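PDB 3NKG: DUF5625 domain-containing protein from Sulfurospirillum deleyianum, which is of unknown function and folds into a mostly beta domain built around two four-stranded antiparallel sheets. Local coordinates for residues Y32-Q37 against T136-D141. Residues are numbered along the deposited sequence; the frame is centred on the assembly and turned at random.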
loop_
_atom_site.group_PDB
_atom_site.type_symbol
_atom_site.label_atom_id
_atom_site.label_comp_id
_atom_site.label_asym_id
_atom_site.label_seq_id
_atom_site.Cartn_x
_atom_site.Cartn_y
_atom_site.Cartn_z
ATOM N N TYR A 32 4.543 13.193 -1.460
ATOM C CA TYR A 32 5.070 11.833 -1.368
ATOM C C TYR A 32 3.973 10.818 -1.457
ATOM O O TYR A 32 2.950 10.931 -0.790
ATOM C CB TYR A 32 5.785 11.599 -0.036
ATOM C CG TYR A 32 7.060 12.366 0.062
ATOM C CD1 TYR A 32 7.055 13.715 0.393
ATOM C CD2 TYR A 32 8.277 11.755 -0.223
ATOM C CE1 TYR A 32 8.254 14.442 0.459
ATOM C CE2 TYR A 32 9.455 12.455 -0.154
ATOM C CZ TYR A 32 9.445 13.805 0.181
ATOM O OH TYR A 32 10.639 14.495 0.247
ATOM N N HIS A 33 4.216 9.784 -2.242
ATOM C CA HIS A 33 3.300 8.666 -2.294
ATOM C C HIS A 33 3.561 7.717 -1.138
ATOM O O HIS A 33 4.723 7.418 -0.825
ATOM C CB HIS A 33 3.487 7.888 -3.599
ATOM C CG HIS A 33 3.202 8.691 -4.822
ATOM N ND1 HIS A 33 2.065 9.462 -4.953
ATOM C CD2 HIS A 33 3.902 8.844 -5.971
ATOM C CE1 HIS A 33 2.079 10.062 -6.131
ATOM N NE2 HIS A 33 3.187 9.709 -6.765
ATOM N N LEU A 34 2.473 7.225 -0.543
ATOM C CA LEU A 34 2.512 6.162 0.454
ATOM C C LEU A 34 1.854 4.942 -0.174
ATOM O O LEU A 34 0.724 5.029 -0.638
ATOM C CB LEU A 34 1.716 6.552 1.695
ATOM C CG LEU A 34 2.033 7.885 2.360
ATOM C CD1 LEU A 34 1.383 7.928 3.725
ATOM C CD2 LEU A 34 3.530 8.069 2.492
ATOM N N ILE A 35 2.557 3.811 -0.201
ATOM C CA ILE A 35 2.038 2.640 -0.915
ATOM C C ILE A 35 2.402 1.372 -0.183
ATOM O O ILE A 35 3.260 1.377 0.710
ATOM C CB ILE A 35 2.639 2.524 -2.346
ATOM C CG1 ILE A 35 4.091 2.071 -2.269
ATOM C CG2 ILE A 35 2.524 3.866 -3.130
ATOM C CD1 ILE A 35 4.789 1.970 -3.607
ATOM N N LEU A 36 1.756 0.276 -0.562
ATOM C CA LEU A 36 2.191 -1.027 -0.103
ATOM C C LEU A 36 2.760 -1.769 -1.293
ATOM O O LEU A 36 2.144 -1.784 -2.376
ATOM C CB LEU A 36 0.997 -1.825 0.466
ATOM C CG LEU A 36 0.261 -1.165 1.622
ATOM C CD1 LEU A 36 -0.934 -2.011 1.992
ATOM C CD2 LEU A 36 1.188 -0.981 2.796
ATOM N N GLN A 37 3.903 -2.421 -1.094
ATOM C CA GLN A 37 4.530 -3.244 -2.126
ATOM C C GLN A 37 4.578 -4.693 -1.678
ATOM O O GLN A 37 5.127 -4.995 -0.603
ATOM C CB GLN A 37 5.961 -2.782 -2.393
ATOM C CG GLN A 37 6.082 -1.347 -2.874
ATOM C CD GLN A 37 7.523 -0.973 -3.186
ATOM O OE1 GLN A 37 8.353 -0.830 -2.285
ATOM N NE2 GLN A 37 7.828 -0.834 -4.467
ATOM N N THR A 136 -2.141 6.663 -0.359
ATOM C CA THR A 136 -2.412 8.097 -0.441
ATOM C C THR A 136 -1.155 8.863 -0.895
ATOM O O THR A 136 -0.062 8.295 -1.003
ATOM C CB THR A 136 -2.956 8.659 0.922
ATOM O OG1 THR A 136 -3.491 9.980 0.744
ATOM C CG2 THR A 136 -1.854 8.693 1.992
ATOM N N THR A 137 -1.348 10.138 -1.201
ATOM C CA THR A 137 -0.245 11.055 -1.492
ATOM C C THR A 137 -0.354 12.209 -0.502
ATOM O O THR A 137 -1.438 12.771 -0.322
ATOM C CB THR A 137 -0.370 11.601 -2.916
ATOM O OG1 THR A 137 -0.412 10.512 -3.845
ATOM C CG2 THR A 137 0.812 12.520 -3.264
ATOM N N ILE A 138 0.758 12.569 0.135
ATOM C CA ILE A 138 0.741 13.578 1.184
ATOM C C ILE A 138 1.894 14.590 1.004
ATOM O O ILE A 138 3.040 14.211 0.687
ATOM C CB ILE A 138 0.845 12.919 2.580
ATOM C CG1 ILE A 138 0.807 13.972 3.690
ATOM C CG2 ILE A 138 2.133 12.140 2.697
ATOM C CD1 ILE A 138 0.961 13.365 5.094
ATOM N N SER A 139 1.590 15.871 1.206
ATOM C CA SER A 139 2.625 16.895 1.145
ATOM C C SER A 139 3.331 16.984 2.491
ATOM O O SER A 139 2.707 17.339 3.486
ATOM C CB SER A 139 2.049 18.266 0.759
ATOM O OG SER A 139 1.515 18.228 -0.551
ATOM N N LEU A 140 4.634 16.682 2.510
ATOM C CA LEU A 140 5.450 16.771 3.732
ATOM C C LEU A 140 6.567 17.803 3.556
ATOM O O LEU A 140 7.232 17.838 2.509
ATOM C CB LEU A 140 6.072 15.407 4.060
ATOM C CG LEU A 140 5.029 14.293 4.298
ATOM C CD1 LEU A 140 5.635 12.884 4.216
ATOM C CD2 LEU A 140 4.353 14.505 5.628
ATOM N N ASP A 141 6.757 18.647 4.568
ATOM C CA ASP A 141 7.872 19.568 4.581
ATOM C C ASP A 141 9.130 18.841 5.031
ATOM O O ASP A 141 9.073 17.827 5.748
ATOM C CB ASP A 141 7.582 20.747 5.514
ATOM C CG ASP A 141 6.476 21.630 4.986
ATOM O OD1 ASP A 141 6.167 21.529 3.764
ATOM O OD2 ASP A 141 5.910 22.408 5.791
#
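His33 turns one edge of its ring to Thr137, whose hydroxyl lies in the ring plane. ND1 of His33 and OG1 of Thr137 are 2.9 Å apart and share a hydrogen bond. CG of His33 and OG1 of Thr137 each sit beside their own backbone N (chi1 -62° for His33), with ring and hydroxyl alongside each other on one sheet face. The His33 ring also meets that of Tyr168 on strand 163-169, the planes inclined at about 60°. The Tyr32 ring has the carbonyl oxygens of Ile138 and Leu140 at its edge, near its plane. Leu140 crosses this side chain at about a right angle, its CB 4.2 Å from Tyr32 CD1. The phenol OH is hydrogen-bonded to Glu28 O.

These residues join neighbouring antiparallel strands, with 132-140 at the edge of a four-stranded sheet and 30-38 inside it. Tyr32 and Leu140 face the second such sheet and touch Ile26 of strand 18-26, consistent with a beta sandwich of the galactose-binding-domain-like clan. Tyr32 and Ile138 form a hydrogen-bonded pair, with N of Tyr32 2.8 Å from O of Ile138 and a return bond from Ile138 N. His33 and Thr137 are the non-hydrogen-bonded pair that follows. In the next hydrogen-bonded pair, Leu34 N reaches Thr136 O in a nearly straight bond (172°), while the return bond from Thr136 N to Leu34 O is weak at 3.3 Å. On the sheet face away from His33, Leu34 CD1 packs 3.8 Å from Thr136 CG2, and Leu34 CG lies 4.3 Å from Ile138 CG2.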